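Local coordinates for protein (hdlp (histone deacetylase-like protein)) (Aquifex aeolicus, PDB 1C3P) that is a bacterial, zinc-binding homologue of the histone deacetylases that probably removes acetyl groups from its substrates and may take part in acetoin breakdown, at residues A[29-34]-A[124-129]; A[33-38]-A[305-310]; A[328-333]-A[346-351]. All coordinates share one frame; numbering follows the deposited sequence.

Contact 1 of 3, residues A[29-34]-A[124-129]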
loop_
_atom_site.group_PDB
_atom_site.type_symbol
_atom_site.label_atom_id
_atom_site.label_comp_id
_atom_site.label_asym_id
_atom_site.label_seq_id
_atom_site.Cartn_x
_atom_site.Cartn_y
_atom_site.Cartn_z
ATOM N N SER A 29 7.190 -11.531 4.128
ATOM C CA SER A 29 7.740 -12.863 4.408
ATOM C C SER A 29 6.666 -13.640 5.156
ATOM O O SER A 29 6.511 -14.847 4.979
ATOM C CB SER A 29 9.025 -12.787 5.257
ATOM O OG SER A 29 8.768 -12.319 6.576
ATOM N N LEU A 30 5.895 -12.942 5.979
ATOM C CA LEU A 30 4.857 -13.631 6.719
ATOM C C LEU A 30 3.768 -14.071 5.750
ATOM O O LEU A 30 3.226 -15.154 5.905
ATOM C CB LEU A 30 4.270 -12.730 7.810
ATOM C CG LEU A 30 3.177 -13.317 8.727
ATOM C CD1 LEU A 30 1.921 -13.575 7.940
ATOM C CD2 LEU A 30 3.674 -14.610 9.375
ATOM N N LEU A 31 3.450 -13.233 4.759
ATOM C CA LEU A 31 2.413 -13.576 3.782
ATOM C C LEU A 31 2.838 -14.842 3.041
ATOM O O LEU A 31 2.050 -15.766 2.867
ATOM C CB LEU A 31 2.222 -12.458 2.748
ATOM C CG LEU A 31 0.848 -12.172 2.100
ATOM C CD1 LEU A 31 1.052 -11.640 0.658
ATOM C CD2 LEU A 31 -0.005 -13.402 2.051
ATOM N N LEU A 32 4.085 -14.870 2.593
ATOM C CA LEU A 32 4.587 -16.025 1.868
ATOM C C LEU A 32 4.496 -17.286 2.707
ATOM O O LEU A 32 4.021 -18.303 2.221
ATOM C CB LEU A 32 6.040 -15.808 1.420
ATOM C CG LEU A 32 6.308 -14.829 0.270
ATOM C CD1 LEU A 32 7.798 -14.824 -0.074
ATOM C CD2 LEU A 32 5.516 -15.253 -0.953
ATOM N N ARG A 33 4.948 -17.217 3.958
ATOM C CA ARG A 33 4.897 -18.389 4.823
ATOM C C ARG A 33 3.459 -18.787 5.106
ATOM O O ARG A 33 3.147 -19.967 5.223
ATOM C CB ARG A 33 5.650 -18.130 6.134
ATOM C CG ARG A 33 7.165 -17.966 5.936
ATOM C CD ARG A 33 7.946 -18.065 7.243
ATOM N NE ARG A 33 7.579 -17.020 8.191
ATOM C CZ ARG A 33 8.127 -16.875 9.393
ATOM N NH1 ARG A 33 9.073 -17.709 9.799
ATOM N NH2 ARG A 33 7.737 -15.886 10.189
ATOM N N PHE A 34 2.579 -17.795 5.198
ATOM C CA PHE A 34 1.177 -18.047 5.465
ATOM C C PHE A 34 0.493 -18.712 4.266
ATOM O O PHE A 34 -0.215 -19.711 4.412
ATOM C CB PHE A 34 0.466 -16.732 5.802
ATOM C CG PHE A 34 -0.939 -16.916 6.273
ATOM C CD1 PHE A 34 -1.194 -17.406 7.544
ATOM C CD2 PHE A 34 -2.017 -16.629 5.430
ATOM C CE1 PHE A 34 -2.518 -17.609 7.985
ATOM C CE2 PHE A 34 -3.336 -16.823 5.851
ATOM C CZ PHE A 34 -3.587 -17.317 7.138
ATOM N N PHE A 124 1.015 -9.235 -8.368
ATOM C CA PHE A 124 0.805 -8.571 -7.090
ATOM C C PHE A 124 2.139 -8.483 -6.361
ATOM O O PHE A 124 2.817 -9.494 -6.155
ATOM C CB PHE A 124 -0.208 -9.370 -6.252
ATOM C CG PHE A 124 -0.436 -8.837 -4.848
ATOM C CD1 PHE A 124 -0.467 -7.471 -4.589
ATOM C CD2 PHE A 124 -0.726 -9.718 -3.796
ATOM C CE1 PHE A 124 -0.786 -6.989 -3.310
ATOM C CE2 PHE A 124 -1.054 -9.237 -2.505
ATOM C CZ PHE A 124 -1.081 -7.876 -2.270
ATOM N N ASN A 125 2.529 -7.264 -6.006
ATOM C CA ASN A 125 3.739 -7.051 -5.236
ATOM C C ASN A 125 3.332 -6.527 -3.859
ATOM O O ASN A 125 3.170 -5.322 -3.668
ATOM C CB ASN A 125 4.659 -6.025 -5.901
ATOM C CG ASN A 125 5.765 -5.603 -4.975
ATOM O OD1 ASN A 125 6.186 -6.392 -4.129
ATOM N ND2 ASN A 125 6.262 -4.359 -5.127
ATOM N N PRO A 126 3.174 -7.422 -2.873
ATOM C CA PRO A 126 2.782 -6.990 -1.533
ATOM C C PRO A 126 3.766 -6.063 -0.816
ATOM O O PRO A 126 3.378 -5.336 0.090
ATOM C CB PRO A 126 2.591 -8.318 -0.802
ATOM C CG PRO A 126 3.637 -9.206 -1.478
ATOM C CD PRO A 126 3.309 -8.889 -2.916
ATOM N N ALA A 127 5.035 -6.092 -1.219
ATOM C CA ALA A 127 6.051 -5.254 -0.593
ATOM C C ALA A 127 5.964 -3.812 -1.076
ATOM O O ALA A 127 6.499 -2.909 -0.431
ATOM C CB ALA A 127 7.469 -5.821 -0.886
ATOM N N GLY A 128 5.280 -3.601 -2.195
ATOM C CA GLY A 128 5.163 -2.271 -2.778
ATOM C C GLY A 128 4.161 -1.347 -2.106
ATOM O O GLY A 128 3.563 -1.678 -1.090
ATOM N N GLY A 129 3.974 -0.173 -2.691
ATOM C CA GLY A 129 3.047 0.788 -2.131
ATOM C C GLY A 129 3.616 1.657 -1.016
ATOM O O GLY A 129 2.863 2.111 -0.160
#
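L31, on one turn of helix 28-37, and P126, just beyond the end of strand 122-125, bring their CA atoms to 8.5 Å, so the two backbones stay well apart and side chains alone close the distance. The junction is small and wholly apolar. On the leucine side one methyl makes the contact: CD1 of L31 lies 3.9 Å from CB of P126 and 4.1 Å from CG of P126, the leucine meeting the pyrrolidine ring at about a right angle. Both L31 torsions, chi1 -148° and chi2 -149°, sit about 30° from the staggered value, with CD1 held against P126 and F124. It reaches the F124 ring obliquely, 4.5 Å from CE2 of F124. Over one face of that ring, toward the rim, stands the N of P126, two residues on, 4.0 Å above the plane of F124. P126 is the second residue of a type I turn from N125 to G128, closed by a backbone bond from G128 N to N125 O. L31 and F124 both also touch W306 of helix 299-314, the rings of F124 and W306 meeting edge-to-face. Strand 122-125 pairs with strands 4-8 and 290-292 in the central parallel sheet, and helix 98-118 packs against N125 and A127.

Contact 2 of 3, residues A[33-38]-A[305-310]. Unlike the reference sequence in segment 33-38: K35 (reference Leu).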
loop_
_atom_site.group_PDB
_atom_site.type_symbol
_atom_site.label_atom_id
_atom_site.label_comp_id
_atom_site.label_asym_id
_atom_site.label_seq_id
_atom_site.Cartn_x
_atom_site.Cartn_y
_atom_site.Cartn_z
ATOM N N ARG A 33 4.948 -17.217 3.958
ATOM C CA ARG A 33 4.897 -18.389 4.823
ATOM C C ARG A 33 3.459 -18.787 5.106
ATOM O O ARG A 33 3.147 -19.967 5.223
ATOM C CB ARG A 33 5.650 -18.130 6.134
ATOM C CG ARG A 33 7.165 -17.966 5.936
ATOM C CD ARG A 33 7.946 -18.065 7.243
ATOM N NE ARG A 33 7.579 -17.020 8.191
ATOM C CZ ARG A 33 8.127 -16.875 9.393
ATOM N NH1 ARG A 33 9.073 -17.709 9.799
ATOM N NH2 ARG A 33 7.737 -15.886 10.189
ATOM N N PHE A 34 2.579 -17.795 5.198
ATOM C CA PHE A 34 1.177 -18.047 5.465
ATOM C C PHE A 34 0.493 -18.712 4.266
ATOM O O PHE A 34 -0.215 -19.711 4.412
ATOM C CB PHE A 34 0.466 -16.732 5.802
ATOM C CG PHE A 34 -0.939 -16.916 6.273
ATOM C CD1 PHE A 34 -1.194 -17.406 7.544
ATOM C CD2 PHE A 34 -2.017 -16.629 5.430
ATOM C CE1 PHE A 34 -2.518 -17.609 7.985
ATOM C CE2 PHE A 34 -3.336 -16.823 5.851
ATOM C CZ PHE A 34 -3.587 -17.317 7.138
ATOM N N LYS A 35 0.697 -18.191 3.061
ATOM C CA LYS A 35 0.033 -18.850 1.954
ATOM C C LYS A 35 0.571 -20.252 1.735
ATOM O O LYS A 35 -0.151 -21.118 1.258
ATOM C CB LYS A 35 0.132 -18.032 0.685
ATOM C CG LYS A 35 -0.834 -16.860 0.688
ATOM C CD LYS A 35 -0.705 -16.057 -0.573
ATOM C CE LYS A 35 0.672 -15.458 -0.680
ATOM N NZ LYS A 35 1.761 -16.468 -0.724
ATOM N N ASP A 36 1.830 -20.476 2.089
ATOM C CA ASP A 36 2.413 -21.801 1.932
ATOM C C ASP A 36 1.781 -22.725 2.964
ATOM O O ASP A 36 1.354 -23.835 2.632
ATOM C CB ASP A 36 3.932 -21.753 2.120
ATOM C CG ASP A 36 4.591 -23.118 1.918
ATOM O OD1 ASP A 36 4.313 -23.778 0.894
ATOM O OD2 ASP A 36 5.396 -23.518 2.777
ATOM N N ALA A 37 1.712 -22.267 4.211
ATOM C CA ALA A 37 1.107 -23.069 5.279
ATOM C C ALA A 37 -0.343 -23.446 4.929
ATOM O O ALA A 37 -0.796 -24.541 5.258
ATOM C CB ALA A 37 1.164 -22.301 6.624
ATOM N N MET A 38 -1.052 -22.544 4.245
ATOM C CA MET A 38 -2.457 -22.759 3.829
ATOM C C MET A 38 -2.566 -23.512 2.491
ATOM O O MET A 38 -3.678 -23.789 2.007
ATOM C CB MET A 38 -3.171 -21.406 3.669
ATOM C CG MET A 38 -3.343 -20.611 4.943
ATOM S SD MET A 38 -4.656 -21.313 5.950
ATOM C CE MET A 38 -6.046 -21.080 4.833
ATOM N N ALA A 305 -6.092 -10.843 5.084
ATOM C CA ALA A 305 -6.621 -9.960 4.052
ATOM C C ALA A 305 -5.913 -10.096 2.719
ATOM O O ALA A 305 -6.563 -10.186 1.677
ATOM C CB ALA A 305 -6.590 -8.483 4.544
ATOM N N TRP A 306 -4.584 -10.102 2.725
ATOM C CA TRP A 306 -3.889 -10.263 1.462
ATOM C C TRP A 306 -4.118 -11.660 0.925
ATOM O O TRP A 306 -4.051 -11.881 -0.281
ATOM C CB TRP A 306 -2.394 -9.978 1.593
ATOM C CG TRP A 306 -2.087 -8.498 1.561
ATOM C CD1 TRP A 306 -2.891 -7.508 1.081
ATOM C CD2 TRP A 306 -0.869 -7.867 1.963
ATOM N NE1 TRP A 306 -2.249 -6.293 1.157
ATOM C CE2 TRP A 306 -1.006 -6.487 1.694
ATOM C CE3 TRP A 306 0.329 -8.334 2.525
ATOM C CZ2 TRP A 306 0.015 -5.567 1.969
ATOM C CZ3 TRP A 306 1.341 -7.422 2.799
ATOM C CH2 TRP A 306 1.175 -6.050 2.518
ATOM N N THR A 307 -4.385 -12.610 1.813
ATOM C CA THR A 307 -4.649 -13.961 1.341
ATOM C C THR A 307 -5.939 -13.918 0.521
ATOM O O THR A 307 -6.025 -14.557 -0.524
ATOM C CB THR A 307 -4.737 -14.962 2.524
ATOM O OG1 THR A 307 -3.415 -15.181 3.038
ATOM C CG2 THR A 307 -5.334 -16.295 2.078
ATOM N N LEU A 308 -6.937 -13.154 0.970
ATOM C CA LEU A 308 -8.175 -13.035 0.196
ATOM C C LEU A 308 -7.863 -12.467 -1.194
ATOM O O LEU A 308 -8.414 -12.911 -2.215
ATOM C CB LEU A 308 -9.193 -12.129 0.906
ATOM C CG LEU A 308 -9.775 -12.639 2.228
ATOM C CD1 LEU A 308 -10.861 -11.672 2.753
ATOM C CD2 LEU A 308 -10.372 -14.033 1.987
ATOM N N ILE A 309 -6.977 -11.478 -1.240
ATOM C CA ILE A 309 -6.604 -10.882 -2.515
ATOM C C ILE A 309 -5.920 -11.921 -3.396
ATOM O O ILE A 309 -6.206 -12.017 -4.590
ATOM C CB ILE A 309 -5.616 -9.710 -2.339
ATOM C CG1 ILE A 309 -6.266 -8.581 -1.537
ATOM C CG2 ILE A 309 -5.168 -9.216 -3.704
ATOM C CD1 ILE A 309 -7.483 -7.981 -2.212
ATOM N N TRP A 310 -5.010 -12.700 -2.817
ATOM C CA TRP A 310 -4.305 -13.697 -3.628
ATOM C C TRP A 310 -5.282 -14.749 -4.170
ATOM O O TRP A 310 -5.205 -15.136 -5.341
ATOM C CB TRP A 310 -3.191 -14.356 -2.820
ATOM C CG TRP A 310 -2.453 -15.382 -3.602
ATOM C CD1 TRP A 310 -2.410 -16.723 -3.348
ATOM C CD2 TRP A 310 -1.742 -15.183 -4.839
ATOM N NE1 TRP A 310 -1.726 -17.371 -4.349
ATOM C CE2 TRP A 310 -1.305 -16.451 -5.276
ATOM C CE3 TRP A 310 -1.434 -14.058 -5.618
ATOM C CZ2 TRP A 310 -0.576 -16.627 -6.458
ATOM C CZ3 TRP A 310 -0.714 -14.228 -6.791
ATOM C CH2 TRP A 310 -0.291 -15.507 -7.201
#
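K35 and T307 are the nearest pair of CA atoms, 6.8 Å apart, where helix 28-37 crosses helix 299-314 in the alpha/beta fold that deacetylases share with arginase. The short helical segments pass 10.6 Å apart with a signed crossing angle of -63°, and three side-chain meetings bridge them. F34 presents its ring edge to T307: the hydroxyl lies in the plane of the ring, with OG1 of T307 3.1 Å from CD2 of F34 and almost as near CE2. F34 can do this because its CG is anti to the backbone N (chi1 -172°), carrying the ring across the threonine at about a right angle. The hydroxyl itself is held by the carbonyl of A303, one turn earlier in its own helix. K35, a leucine in the reference sequence, slides past T307 in the opposite direction and then crosses W310, its aliphatic chain doing the packing. CD of K35 sits 3.3 Å from CD1 of W310, and CE rides over one face of the indole. The chain, bent at chi3 and chi4, carries the ammonium above the five-membered ring but far from it; at 5.1 Å from NZ of K35 to the centroid of that ring of W310, any cation-pi attraction is at most weak. L6 of strand 4-8 touches both K35 and W310. A bond from outside the two segments probably helps set the turn of the indole: NE1 of W310 is hydrogen-bonded to the backbone O of L40.

Contact 3 of 3, residues A[328-333]-A[346-351]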
loop_
_atom_site.group_PDB
_atom_site.type_symbol
_atom_site.label_atom_id
_atom_site.label_comp_id
_atom_site.label_asym_id
_atom_site.label_seq_id
_atom_site.Cartn_x
_atom_site.Cartn_y
_atom_site.Cartn_z
ATOM N N GLU A 328 -0.636 -21.879 13.896
ATOM C CA GLU A 328 0.593 -21.920 14.670
ATOM C C GLU A 328 1.592 -20.874 14.178
ATOM O O GLU A 328 2.290 -20.235 14.976
ATOM C CB GLU A 328 1.166 -23.335 14.624
ATOM C CG GLU A 328 0.217 -24.316 15.290
ATOM C CD GLU A 328 0.713 -25.747 15.296
ATOM O OE1 GLU A 328 1.846 -25.986 15.757
ATOM O OE2 GLU A 328 -0.046 -26.636 14.857
ATOM N N LEU A 329 1.641 -20.680 12.864
ATOM C CA LEU A 329 2.531 -19.673 12.287
ATOM C C LEU A 329 2.169 -18.309 12.881
ATOM O O LEU A 329 3.020 -17.625 13.442
ATOM C CB LEU A 329 2.367 -19.618 10.761
ATOM C CG LEU A 329 3.024 -18.422 10.043
ATOM C CD1 LEU A 329 4.537 -18.439 10.258
ATOM C CD2 LEU A 329 2.685 -18.463 8.570
ATOM N N LEU A 330 0.900 -17.927 12.772
ATOM C CA LEU A 330 0.464 -16.634 13.294
ATOM C C LEU A 330 0.716 -16.489 14.783
ATOM O O LEU A 330 1.149 -15.431 15.242
ATOM C CB LEU A 330 -1.014 -16.404 13.001
ATOM C CG LEU A 330 -1.374 -16.342 11.517
ATOM C CD1 LEU A 330 -2.830 -15.914 11.384
ATOM C CD2 LEU A 330 -0.487 -15.350 10.797
ATOM N N LYS A 331 0.454 -17.554 15.536
ATOM C CA LYS A 331 0.670 -17.521 16.976
ATOM C C LYS A 331 2.148 -17.372 17.336
ATOM O O LYS A 331 2.469 -16.899 18.429
ATOM C CB LYS A 331 0.095 -18.789 17.636
ATOM C CG LYS A 331 -1.397 -18.975 17.419
ATOM C CD LYS A 331 -1.919 -20.222 18.111
ATOM C CE LYS A 331 -1.774 -20.113 19.620
ATOM N NZ LYS A 331 -2.347 -21.297 20.320
ATOM N N SER A 332 3.044 -17.733 16.417
ATOM C CA SER A 332 4.484 -17.653 16.683
ATOM C C SER A 332 5.052 -16.245 16.556
ATOM O O SER A 332 6.162 -15.971 17.016
ATOM C CB SER A 332 5.261 -18.583 15.743
ATOM O OG SER A 332 5.320 -18.058 14.424
ATOM N N ILE A 333 4.294 -15.360 15.920
ATOM C CA ILE A 333 4.719 -13.979 15.733
ATOM C C ILE A 333 4.613 -13.216 17.049
ATOM O O ILE A 333 3.511 -13.000 17.548
ATOM C CB ILE A 333 3.823 -13.260 14.716
ATOM C CG1 ILE A 333 3.736 -14.073 13.428
ATOM C CG2 ILE A 333 4.380 -11.867 14.424
ATOM C CD1 ILE A 333 2.749 -13.514 12.432
ATOM N N TYR A 346 -9.947 -14.770 17.761
ATOM C CA TYR A 346 -11.038 -15.211 16.895
ATOM C C TYR A 346 -10.602 -15.150 15.429
ATOM O O TYR A 346 -11.162 -15.830 14.572
ATOM C CB TYR A 346 -12.244 -14.296 17.095
ATOM C CG TYR A 346 -11.981 -12.856 16.673
ATOM C CD1 TYR A 346 -12.158 -12.445 15.346
ATOM C CD2 TYR A 346 -11.533 -11.917 17.601
ATOM C CE1 TYR A 346 -11.899 -11.118 14.954
ATOM C CE2 TYR A 346 -11.267 -10.590 17.222
ATOM C CZ TYR A 346 -11.453 -10.200 15.901
ATOM O OH TYR A 346 -11.197 -8.890 15.540
ATOM N N MET A 347 -9.607 -14.315 15.140
ATOM C CA MET A 347 -9.116 -14.167 13.768
ATOM C C MET A 347 -8.469 -15.442 13.275
ATOM O O MET A 347 -8.402 -15.683 12.063
ATOM C CB MET A 347 -8.103 -13.022 13.686
ATOM C CG MET A 347 -8.684 -11.662 14.013
ATOM S SD MET A 347 -7.404 -10.351 13.998
ATOM C CE MET A 347 -6.290 -10.915 15.089
ATOM N N LEU A 348 -8.005 -16.259 14.223
ATOM C CA LEU A 348 -7.344 -17.531 13.916
ATOM C C LEU A 348 -8.366 -18.613 13.579
ATOM O O LEU A 348 -8.015 -19.676 13.065
ATOM C CB LEU A 348 -6.517 -18.010 15.119
ATOM C CG LEU A 348 -5.448 -17.127 15.763
ATOM C CD1 LEU A 348 -4.877 -17.847 16.990
ATOM C CD2 LEU A 348 -4.345 -16.806 14.756
ATOM N N GLU A 349 -9.631 -18.329 13.867
ATOM C CA GLU A 349 -10.712 -19.280 13.644
ATOM C C GLU A 349 -11.398 -19.224 12.279
ATOM O O GLU A 349 -12.244 -20.064 11.969
ATOM C CB GLU A 349 -11.757 -19.109 14.750
ATOM C CG GLU A 349 -11.215 -19.311 16.149
ATOM C CD GLU A 349 -10.587 -20.678 16.336
ATOM O OE1 GLU A 349 -11.141 -21.656 15.793
ATOM O OE2 GLU A 349 -9.561 -20.783 17.036
ATOM N N THR A 350 -11.050 -18.237 11.468
ATOM C CA THR A 350 -11.645 -18.104 10.148
ATOM C C THR A 350 -10.788 -17.193 9.294
ATOM O O THR A 350 -10.082 -16.332 9.810
ATOM C CB THR A 350 -13.050 -17.499 10.215
ATOM O OG1 THR A 350 -13.906 -18.357 10.977
ATOM C CG2 THR A 350 -13.626 -17.343 8.817
ATOM N N LEU A 351 -10.863 -17.375 7.984
ATOM C CA LEU A 351 -10.074 -16.557 7.089
ATOM C C LEU A 351 -10.810 -15.241 6.820
ATOM O O LEU A 351 -10.216 -14.161 6.864
ATOM C CB LEU A 351 -9.822 -17.317 5.782
ATOM C CG LEU A 351 -8.650 -16.828 4.932
ATOM C CD1 LEU A 351 -8.437 -17.772 3.766
ATOM C CD2 LEU A 351 -8.903 -15.421 4.446
#
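With CG anti to its carbonyl carbon (chi1 -55°) and the chain extended beyond, L348 directs its two methyls at L330 and K331, whose own CG atoms are likewise turned beside their backbone N. The motif is the end of a 3-10 segment, residues 346-348, laid against the late turns of helix 324-332, and the fork of L348 divides its work. CD2 packs alongside L330 as the two leucines slide past each other in opposite directions, 3.8 Å from CB of L330 and equally far from its CD1. CD1 goes to the methylene part of K331, which crosses it at about a right angle on the exposed flank. Y300 of helix 299-314 touches both leucines, and L330 also reaches F34 of helix 28-37. Cutting L348 back to an alanine is likely to leave L330 and the K331 methylenes without their apolar partner and a gap between the turn and the helix. S332 OG bonds L329 O on a lone pair in the carbonyl plane, and that oxygen also accepts from S332 N. A polar tie joins the turn to the same helix as well: the backbone O of L348 takes a hydrogen bond from NZ of K327.

Contacts 1 and 2 draw on adjoining turns of helix 28-37, and their segments share R33 and F34: the earlier turn meets the end of strand 122-125, the later one helix 299-314. W306 joins them, packing on L31 and F124 of contact 1. All three are largely buried; contact 3, its centre about 22 Å from that of the chain, is the outermost and alone includes an exposed touching residue, K331. F34 ties it back, CE1 of F34 lying 3.8 Å from CD1 of L330. The chemistry shifts accordingly: methyl against proline ring near the sheet, a hydroxyl and a lysine chain against aromatic rings between the helices, and leucines with a lysine chain farther out.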